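Local atomic coordinates of CT296 (Chlamydia trachomatis, PDB entry 3QH6), a protein that is of unknown function but resembles Fe(II) 2-oxoglutarate-dependent enzymes in structure, suggesting a cupin-like fold. Residues H18-F23 with Q134-W139; A37-F42 with D95-K100; H79-L84 with G125-G130. All coordinates share one frame; numbering follows the deposited sequence.

Contact 1 of 3, residues H18-F23 with Q134-W139; sequences HGHILF and QDVFDW
Leu22 of strand 20-23 and Val136 of an irregular loop bring their backbones closest, 7.7 Å from CA to CA, so the gap is bridged by side chains. Val136 turns both methyls to the His20 imidazole. Val136 CG2 lies 3.4 Å from His20 NE2, with His20 CE1 almost as near, while Val136 CG1 rests 3.8 Å from His20 CD2. The valine methyls approach the ring obliquely, nearest to NE2, and His18 CB packs over one of its faces. With chi1 at 65°, His20 CG sits between its own backbone N and carbonyl carbon, which lifts the ring off the strand towards the loop. Leu22 forks at its tip: Leu22 CD1 meets Phe137 CD1 at 4.0 Å, the two side chains crossing at about a right angle, and Leu22 CD2 lies 3.8 Å from Val136 O in plain van der Waals contact. The loop backbone is fixed separately by a hydrogen bond from Tyr132 OH to Phe137 O. In the antiparallel sheet, 20-23 is an outermost strand of the chain, paired with 125-128; Leu126 of that neighbour touches both His20 and Val136, Phe137 reaches on to Leu114 and Cys116 of strand 111-116, and Ile21, turned away from the loop, packs on helix 9-18.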
loop_
_atom_site.group_PDB
_atom_site.type_symbol
_atom_site.label_atom_id
_atom_site.label_comp_id
_atom_site.label_asym_id
_atom_site.label_seq_id
_atom_site.Cartn_x
_atom_site.Cartn_y
_atom_site.Cartn_z
ATOM N N HIS A 18 5.115 0.845 -17.082
ATOM C CA HIS A 18 5.910 1.671 -16.167
ATOM C C HIS A 18 6.450 0.938 -14.948
ATOM O O HIS A 18 7.419 1.401 -14.339
ATOM C CB HIS A 18 5.073 2.863 -15.674
ATOM C CG HIS A 18 4.623 3.762 -16.772
ATOM N ND1 HIS A 18 5.450 4.707 -17.343
ATOM C CD2 HIS A 18 3.460 3.817 -17.460
ATOM C CE1 HIS A 18 4.801 5.330 -18.311
ATOM N NE2 HIS A 18 3.592 4.807 -18.406
ATOM N N GLY A 19 5.851 -0.196 -14.597
ATOM C CA GLY A 19 6.187 -0.902 -13.355
ATOM C C GLY A 19 5.586 -0.355 -12.055
ATOM O O GLY A 19 5.955 -0.763 -10.967
ATOM N N HIS A 20 4.635 0.579 -12.157
ATOM C CA HIS A 20 3.944 1.042 -10.988
ATOM C C HIS A 20 2.636 1.625 -11.500
ATOM O O HIS A 20 2.504 1.911 -12.702
ATOM C CB HIS A 20 4.726 2.143 -10.237
ATOM C CG HIS A 20 4.887 3.417 -11.022
ATOM N ND1 HIS A 20 6.057 3.745 -11.682
ATOM C CD2 HIS A 20 4.023 4.435 -11.261
ATOM C CE1 HIS A 20 5.897 4.907 -12.304
ATOM N NE2 HIS A 20 4.678 5.350 -12.055
ATOM N N ILE A 21 1.715 1.811 -10.591
ATOM C CA ILE A 21 0.498 2.585 -10.908
ATOM C C ILE A 21 -0.029 3.192 -9.625
ATOM O O ILE A 21 -0.109 2.525 -8.575
ATOM C CB ILE A 21 -0.571 1.695 -11.603
ATOM C CG1 ILE A 21 -1.822 2.506 -11.915
ATOM C CG2 ILE A 21 -0.944 0.470 -10.747
ATOM C CD1 ILE A 21 -2.813 1.794 -12.894
ATOM N N LEU A 22 -0.403 4.463 -9.703
ATOM C CA LEU A 22 -0.907 5.212 -8.553
ATOM C C LEU A 22 -2.412 5.363 -8.636
ATOM O O LEU A 22 -2.913 5.796 -9.675
ATOM C CB LEU A 22 -0.271 6.629 -8.604
ATOM C CG LEU A 22 -0.793 7.616 -7.547
ATOM C CD1 LEU A 22 -0.551 7.092 -6.144
ATOM C CD2 LEU A 22 -0.141 9.000 -7.699
ATOM N N PHE A 23 -3.135 5.039 -7.557
ATOM C CA PHE A 23 -4.611 5.175 -7.524
ATOM C C PHE A 23 -5.052 6.150 -6.463
ATOM O O PHE A 23 -4.688 6.005 -5.291
ATOM C CB PHE A 23 -5.290 3.822 -7.178
ATOM C CG PHE A 23 -5.281 2.825 -8.300
ATOM C CD1 PHE A 23 -4.369 1.797 -8.333
ATOM C CD2 PHE A 23 -6.211 2.909 -9.314
ATOM C CE1 PHE A 23 -4.360 0.886 -9.374
ATOM C CE2 PHE A 23 -6.191 1.998 -10.341
ATOM C CZ PHE A 23 -5.289 0.995 -10.367
ATOM N N GLN A 134 10.742 7.330 -8.019
ATOM C CA GLN A 134 10.926 8.744 -7.750
ATOM C C GLN A 134 10.000 9.583 -8.627
ATOM O O GLN A 134 9.701 9.225 -9.772
ATOM C CB GLN A 134 12.396 9.127 -7.963
ATOM C CG GLN A 134 13.358 8.388 -7.028
ATOM C CD GLN A 134 13.047 8.621 -5.554
ATOM O OE1 GLN A 134 12.626 7.708 -4.834
ATOM N NE2 GLN A 134 13.256 9.848 -5.101
ATOM N N ASP A 135 9.532 10.691 -8.064
ATOM C CA ASP A 135 8.680 11.631 -8.780
ATOM C C ASP A 135 7.365 11.005 -9.239
ATOM O O ASP A 135 6.887 11.301 -10.333
ATOM C CB ASP A 135 9.424 12.220 -9.984
ATOM N N VAL A 136 6.790 10.132 -8.413
ATOM C CA VAL A 136 5.453 9.600 -8.672
ATOM C C VAL A 136 4.514 9.969 -7.514
ATOM O O VAL A 136 3.394 10.422 -7.740
ATOM C CB VAL A 136 5.468 8.058 -8.911
ATOM C CG1 VAL A 136 4.055 7.508 -9.007
ATOM C CG2 VAL A 136 6.240 7.721 -10.181
ATOM N N PHE A 137 4.965 9.778 -6.269
ATOM C CA PHE A 137 4.105 10.063 -5.119
ATOM C C PHE A 137 4.884 10.485 -3.878
ATOM O O PHE A 137 5.911 9.891 -3.530
ATOM C CB PHE A 137 3.240 8.835 -4.769
ATOM C CG PHE A 137 2.278 9.088 -3.625
ATOM C CD1 PHE A 137 1.127 9.831 -3.824
ATOM C CD2 PHE A 137 2.539 8.598 -2.350
ATOM C CE1 PHE A 137 0.246 10.085 -2.762
ATOM C CE2 PHE A 137 1.665 8.854 -1.278
ATOM C CZ PHE A 137 0.511 9.599 -1.495
ATOM N N ASP A 138 4.362 11.487 -3.195
ATOM C CA ASP A 138 4.940 11.914 -1.934
ATOM C C ASP A 138 3.874 12.601 -1.083
ATOM O O ASP A 138 2.813 12.999 -1.590
ATOM C CB ASP A 138 6.126 12.851 -2.178
ATOM C CG ASP A 138 7.233 12.687 -1.134
ATOM O OD1 ASP A 138 6.950 12.209 -0.011
ATOM O OD2 ASP A 138 8.396 13.033 -1.439
ATOM N N TRP A 139 4.162 12.730 0.210
ATOM C CA TRP A 139 3.224 13.284 1.186
ATOM C C TRP A 139 3.934 14.297 2.092
ATOM O O TRP A 139 5.150 14.269 2.215
ATOM C CB TRP A 139 2.610 12.145 2.016
ATOM C CG TRP A 139 3.632 11.250 2.740
ATOM C CD1 TRP A 139 4.033 11.357 4.042
ATOM C CD2 TRP A 139 4.340 10.114 2.197
ATOM N NE1 TRP A 139 4.954 10.373 4.340
ATOM C CE2 TRP A 139 5.157 9.600 3.227
ATOM C CE3 TRP A 139 4.367 9.494 0.938
ATOM C CZ2 TRP A 139 5.998 8.491 3.041
ATOM C CZ3 TRP A 139 5.211 8.392 0.753
ATOM C CH2 TRP A 139 6.008 7.904 1.801
#

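Contact 2 of 3, residues A37-F42 with D95-K100; sequences AELKLF and DLWVQK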
loop_
_atom_site.group_PDB
_atom_site.type_symbol
_atom_site.label_atom_id
_atom_site.label_comp_id
_atom_site.label_asym_id
_atom_site.label_seq_id
_atom_site.Cartn_x
_atom_site.Cartn_y
_atom_site.Cartn_z
ATOM N N ALA A 37 -3.999 6.385 13.839
ATOM C CA ALA A 37 -4.173 6.796 15.233
ATOM C C ALA A 37 -3.733 5.671 16.168
ATOM O O ALA A 37 -3.089 5.922 17.178
ATOM C CB ALA A 37 -5.621 7.222 15.499
ATOM N N GLU A 38 -4.040 4.427 15.811
ATOM C CA GLU A 38 -3.586 3.275 16.588
ATOM C C GLU A 38 -2.074 3.110 16.537
ATOM O O GLU A 38 -1.465 2.725 17.537
ATOM C CB GLU A 38 -4.274 1.981 16.123
ATOM C CG GLU A 38 -5.807 2.056 16.196
ATOM C CD GLU A 38 -6.482 0.715 16.471
ATOM O OE1 GLU A 38 -5.879 -0.161 17.130
ATOM O OE2 GLU A 38 -7.639 0.541 16.028
ATOM N N LEU A 39 -1.461 3.382 15.382
ATOM C CA LEU A 39 -0.009 3.305 15.276
ATOM C C LEU A 39 0.636 4.383 16.159
ATOM O O LEU A 39 1.662 4.142 16.781
ATOM C CB LEU A 39 0.470 3.446 13.819
ATOM C CG LEU A 39 0.248 2.227 12.906
ATOM C CD1 LEU A 39 0.231 2.594 11.438
ATOM C CD2 LEU A 39 1.304 1.167 13.173
ATOM N N LYS A 40 0.051 5.571 16.218
ATOM C CA LYS A 40 0.648 6.612 17.047
ATOM C C LYS A 40 0.582 6.206 18.528
ATOM O O LYS A 40 1.521 6.453 19.281
ATOM C CB LYS A 40 -0.007 7.970 16.795
ATOM C CG LYS A 40 0.438 8.579 15.474
ATOM C CD LYS A 40 -0.108 9.980 15.261
ATOM C CE LYS A 40 0.447 10.584 13.988
ATOM N NZ LYS A 40 0.018 11.995 13.801
ATOM N N LEU A 41 -0.493 5.532 18.922
ATOM C CA LEU A 41 -0.639 5.042 20.307
ATOM C C LEU A 41 0.381 3.957 20.623
ATOM O O LEU A 41 1.089 4.022 21.629
ATOM C CB LEU A 41 -2.038 4.472 20.548
ATOM C CG LEU A 41 -3.207 5.454 20.657
ATOM C CD1 LEU A 41 -4.494 4.687 20.905
ATOM C CD2 LEU A 41 -2.982 6.478 21.755
ATOM N N PHE A 42 0.423 2.949 19.758
ATOM C CA PHE A 42 1.389 1.857 19.851
ATOM C C PHE A 42 2.809 2.352 20.175
ATOM O O PHE A 42 3.602 1.612 20.751
ATOM C CB PHE A 42 1.358 1.060 18.549
ATOM C CG PHE A 42 2.394 -0.032 18.463
ATOM C CD1 PHE A 42 2.510 -0.988 19.460
ATOM C CD2 PHE A 42 3.229 -0.119 17.353
ATOM C CE1 PHE A 42 3.466 -1.998 19.364
ATOM C CE2 PHE A 42 4.177 -1.127 17.252
ATOM C CZ PHE A 42 4.298 -2.064 18.260
ATOM N N ASP A 95 5.811 -5.374 6.452
ATOM C CA ASP A 95 5.337 -4.007 6.268
ATOM C C ASP A 95 6.225 -3.001 7.018
ATOM O O ASP A 95 7.080 -3.384 7.803
ATOM C CB ASP A 95 3.864 -3.908 6.667
ATOM C CG ASP A 95 3.667 -3.857 8.144
ATOM O OD1 ASP A 95 4.364 -3.057 8.805
ATOM O OD2 ASP A 95 2.816 -4.621 8.634
ATOM N N LEU A 96 6.059 -1.717 6.746
ATOM C CA LEU A 96 6.837 -0.713 7.471
ATOM C C LEU A 96 6.011 0.549 7.520
ATOM O O LEU A 96 5.532 1.024 6.492
ATOM C CB LEU A 96 8.173 -0.430 6.758
ATOM C CG LEU A 96 9.122 0.603 7.388
ATOM C CD1 LEU A 96 9.728 0.127 8.697
ATOM C CD2 LEU A 96 10.248 0.984 6.428
ATOM N N TRP A 97 5.850 1.113 8.702
ATOM C CA TRP A 97 5.138 2.376 8.823
ATOM C C TRP A 97 6.164 3.490 8.698
ATOM O O TRP A 97 7.089 3.556 9.487
ATOM C CB TRP A 97 4.483 2.415 10.195
ATOM C CG TRP A 97 3.747 3.687 10.462
ATOM C CD1 TRP A 97 3.004 4.401 9.588
ATOM C CD2 TRP A 97 3.680 4.371 11.719
ATOM N NE1 TRP A 97 2.462 5.514 10.231
ATOM C CE2 TRP A 97 2.873 5.509 11.536
ATOM C CE3 TRP A 97 4.235 4.130 12.981
ATOM C CZ2 TRP A 97 2.611 6.407 12.565
ATOM C CZ3 TRP A 97 3.978 5.020 13.997
ATOM C CH2 TRP A 97 3.167 6.151 13.783
ATOM N N VAL A 98 6.030 4.357 7.701
ATOM C CA VAL A 98 7.105 5.320 7.410
ATOM C C VAL A 98 6.595 6.761 7.523
ATOM O O VAL A 98 5.436 7.052 7.198
ATOM C CB VAL A 98 7.717 5.107 6.007
ATOM C CG1 VAL A 98 8.414 3.742 5.906
ATOM C CG2 VAL A 98 6.669 5.238 4.943
ATOM N N GLN A 99 7.465 7.645 8.004
ATOM C CA GLN A 99 7.200 9.082 8.029
ATOM C C GLN A 99 7.712 9.772 6.734
ATOM O O GLN A 99 7.158 10.776 6.292
ATOM C CB GLN A 99 7.863 9.702 9.273
ATOM C CG GLN A 99 8.202 11.177 9.153
ATOM C CD GLN A 99 7.017 12.020 8.723
ATOM O OE1 GLN A 99 5.913 11.879 9.255
ATOM N NE2 GLN A 99 7.236 12.896 7.744
ATOM N N LYS A 100 8.758 9.224 6.131
ATOM C CA LYS A 100 9.435 9.851 4.978
ATOM C C LYS A 100 9.667 8.813 3.878
ATOM O O LYS A 100 9.910 7.639 4.178
ATOM C CB LYS A 100 10.791 10.405 5.424
ATOM C CG LYS A 100 10.780 11.052 6.799
ATOM C CD LYS A 100 12.136 11.634 7.166
ATOM C CE LYS A 100 12.003 12.714 8.233
ATOM N NZ LYS A 100 11.244 13.896 7.731
#
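Leu39 covers one face of the Trp97 indole and supplies most of this contact. Its CB stands 3.6 Å from the centroid of the six-membered ring, 3° off the ring normal, a CH-pi contact with CB almost directly above the ring centre. One branch continues over the pyrrole half, where Leu39 CD1 is 3.8 Å from Trp97 CD1, so the leucine spans the length of the bicycle. Trp97 CG is anti to the backbone N (chi1 178°), which carries the indole from the strand to the helix and brings its benzo end close to the helix backbone: Trp97 CZ3 is 3.7 Å from Leu39 O. Next door, Lys40 touches with its backbone N and the root of its extended side chain, Lys40 CG lying 4.0 Å from Trp97 CH2. Farther out, Trp97 NE1 is hydrogen-bonded to Thr144 OG1, which helps fix the turn of the indole. Val61, which also touches Leu39, gives its N-H to Asp95 OD1, while Asp95 OD2 is bonded to His62 ND1. Residues 37-42 of helix 29-42 are in this way packed against strand 91-98, which pairs with strand 145-151 on one edge and with Arg58 and Asn60 on the other.

Contact 3 of 3, residues H79-L84 with G125-G130; sequences HLAAEL and GLFFSG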
loop_
_atom_site.group_PDB
_atom_site.type_symbol
_atom_site.label_atom_id
_atom_site.label_comp_id
_atom_site.label_asym_id
_atom_site.label_seq_id
_atom_site.Cartn_x
_atom_site.Cartn_y
_atom_site.Cartn_z
ATOM N N HIS A 79 -5.397 -9.405 -3.829
ATOM C CA HIS A 79 -5.928 -9.885 -5.096
ATOM C C HIS A 79 -5.582 -8.897 -6.214
ATOM O O HIS A 79 -5.270 -9.307 -7.322
ATOM C CB HIS A 79 -7.453 -10.142 -4.991
ATOM C CG HIS A 79 -7.791 -11.332 -4.148
ATOM N ND1 HIS A 79 -7.989 -11.255 -2.783
ATOM C CD2 HIS A 79 -7.938 -12.641 -4.472
ATOM C CE1 HIS A 79 -8.249 -12.460 -2.307
ATOM N NE2 HIS A 79 -8.223 -13.319 -3.309
ATOM N N LEU A 80 -5.584 -7.601 -5.914
ATOM C CA LEU A 80 -5.241 -6.591 -6.930
ATOM C C LEU A 80 -3.772 -6.664 -7.324
ATOM O O LEU A 80 -3.420 -6.575 -8.511
ATOM C CB LEU A 80 -5.571 -5.195 -6.430
ATOM C CG LEU A 80 -7.079 -4.959 -6.231
ATOM C CD1 LEU A 80 -7.261 -3.659 -5.459
ATOM C CD2 LEU A 80 -7.825 -4.959 -7.598
ATOM N N ALA A 81 -2.914 -6.850 -6.330
ATOM C CA ALA A 81 -1.470 -7.019 -6.590
ATOM C C ALA A 81 -1.203 -8.267 -7.434
ATOM O O ALA A 81 -0.385 -8.243 -8.364
ATOM C CB ALA A 81 -0.717 -7.120 -5.261
ATOM N N ALA A 82 -1.900 -9.360 -7.140
ATOM C CA ALA A 82 -1.664 -10.596 -7.875
ATOM C C ALA A 82 -2.120 -10.393 -9.305
ATOM O O ALA A 82 -1.483 -10.857 -10.245
ATOM C CB ALA A 82 -2.435 -11.767 -7.226
ATOM N N GLU A 83 -3.244 -9.695 -9.479
ATOM C CA GLU A 83 -3.776 -9.453 -10.828
ATOM C C GLU A 83 -2.820 -8.614 -11.709
ATOM O O GLU A 83 -2.592 -8.925 -12.876
ATOM C CB GLU A 83 -5.157 -8.751 -10.731
ATOM C CG GLU A 83 -5.852 -8.616 -12.058
ATOM C CD GLU A 83 -7.324 -8.246 -11.913
ATOM O OE1 GLU A 83 -7.780 -8.037 -10.756
ATOM O OE2 GLU A 83 -8.013 -8.167 -12.961
ATOM N N LEU A 84 -2.266 -7.558 -11.131
ATOM C CA LEU A 84 -1.327 -6.676 -11.822
ATOM C C LEU A 84 -0.033 -7.395 -12.202
ATOM O O LEU A 84 0.553 -7.096 -13.245
ATOM C CB LEU A 84 -0.962 -5.479 -10.937
ATOM C CG LEU A 84 -2.058 -4.422 -10.831
ATOM C CD1 LEU A 84 -1.824 -3.484 -9.643
ATOM C CD2 LEU A 84 -2.186 -3.632 -12.193
ATOM N N GLY A 125 -2.975 5.015 -2.979
ATOM C CA GLY A 125 -1.987 3.944 -2.892
ATOM C C GLY A 125 -1.235 3.743 -4.196
ATOM O O GLY A 125 -1.765 3.967 -5.269
ATOM N N LEU A 126 0.019 3.322 -4.089
ATOM C CA LEU A 126 0.882 3.098 -5.243
ATOM C C LEU A 126 1.280 1.631 -5.272
ATOM O O LEU A 126 1.857 1.151 -4.290
ATOM C CB LEU A 126 2.146 4.002 -5.133
ATOM C CG LEU A 126 3.262 3.855 -6.193
ATOM C CD1 LEU A 126 2.775 4.315 -7.575
ATOM C CD2 LEU A 126 4.514 4.635 -5.806
ATOM N N PHE A 127 0.938 0.899 -6.338
ATOM C CA PHE A 127 1.462 -0.454 -6.509
ATOM C C PHE A 127 2.771 -0.308 -7.282
ATOM O O PHE A 127 2.811 0.423 -8.261
ATOM C CB PHE A 127 0.573 -1.332 -7.363
ATOM C CG PHE A 127 -0.762 -1.682 -6.722
ATOM C CD1 PHE A 127 -1.818 -0.773 -6.767
ATOM C CD2 PHE A 127 -0.954 -2.934 -6.132
ATOM C CE1 PHE A 127 -3.075 -1.099 -6.227
ATOM C CE2 PHE A 127 -2.212 -3.276 -5.570
ATOM C CZ PHE A 127 -3.258 -2.362 -5.607
ATOM N N PHE A 128 3.815 -1.036 -6.907
ATOM C CA PHE A 128 5.054 -0.953 -7.664
ATOM C C PHE A 128 5.909 -2.171 -7.379
ATOM O O PHE A 128 5.685 -2.871 -6.400
ATOM C CB PHE A 128 5.852 0.317 -7.277
ATOM C CG PHE A 128 6.357 0.331 -5.823
ATOM C CD1 PHE A 128 7.671 -0.024 -5.523
ATOM C CD2 PHE A 128 5.518 0.725 -4.780
ATOM C CE1 PHE A 128 8.131 -0.005 -4.211
ATOM C CE2 PHE A 128 5.959 0.740 -3.460
ATOM C CZ PHE A 128 7.273 0.374 -3.172
ATOM N N SER A 129 6.927 -2.420 -8.201
ATOM C CA SER A 129 7.869 -3.449 -7.815
ATOM C C SER A 129 9.271 -2.891 -7.837
ATOM O O SER A 129 9.529 -1.895 -8.470
ATOM C CB SER A 129 7.719 -4.717 -8.671
ATOM O OG SER A 129 8.429 -4.642 -9.870
ATOM N N GLY A 130 10.170 -3.530 -7.118
ATOM C CA GLY A 130 11.537 -3.017 -7.019
ATOM C C GLY A 130 11.653 -1.776 -6.145
ATOM O O GLY A 130 10.913 -1.605 -5.191
#
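Leu84 N donates to Leu80 O at 3.0 Å, an ordinary helical bond that sets these two leucines one turn apart on the side of helix 77-85 facing Phe127. The arrangement is a helix laid over an antiparallel sheet, consistent with the cupin-like fold of Fe(II) 2-oxoglutarate-dependent enzymes. Helix 79-84 and strand 125-128 run with their axes 9.9 Å apart at closest and their N-to-C directions 39° from each other, a separation that a single aromatic side chain can span. Phe127 does so: its CG is anti to the carbonyl carbon (chi1 -68°), and the ring projects from the strand into the helix surface between Leu80, Ala81 and Leu84. Leu80 CB approaches the far end of the ring, 3.7 Å from Phe127 CZ. Ala81 comes in beside it, its CB 4.1 Å from Phe127 CE2 and its backbone N at 3.7 Å from that same CE2, consistent with the small side chain allowing the ring to lie this near the main chain. All four residues are buried, and Phe127 also packs on Phe23, Cys111 and Val113 of the flanking strands. Glu83, on the same helix but not touching the strand, forms a salt bridge through OE2 with Lys12 NZ of helix 9-18. Leu84 covers a ring face with one methyl: its CD1 stands 3.8 Å from the Phe127 centroid, 20° off the normal, displaced towards Phe127 CG, which it meets at 3.6 Å.

All three contacts reach one antiparallel sheet. Contact 3 is the innermost, its centre about 8 Å from the centre of the chain, and wholly buried; contact 2 is buried at Leu39 and Trp97, with Lys40 exposed, and contact 1 is partly buried. Contacts 1 and 3 share neighbouring strands, joined by Ile21 N to Phe127 O and Phe23 N to Gly125 O, both 2.9 Å. Contacts 2 and 3 each set a helix on a strand through an aromatic ring faced by leucine, whereas contact 1 joins an edge strand to a loop through aliphatic groups, a histidine and a phenylalanine ring. That loop also reaches contact 2: Trp139 NE1 lies 3.0 Å from Gln99 O, a probable hydrogen bond.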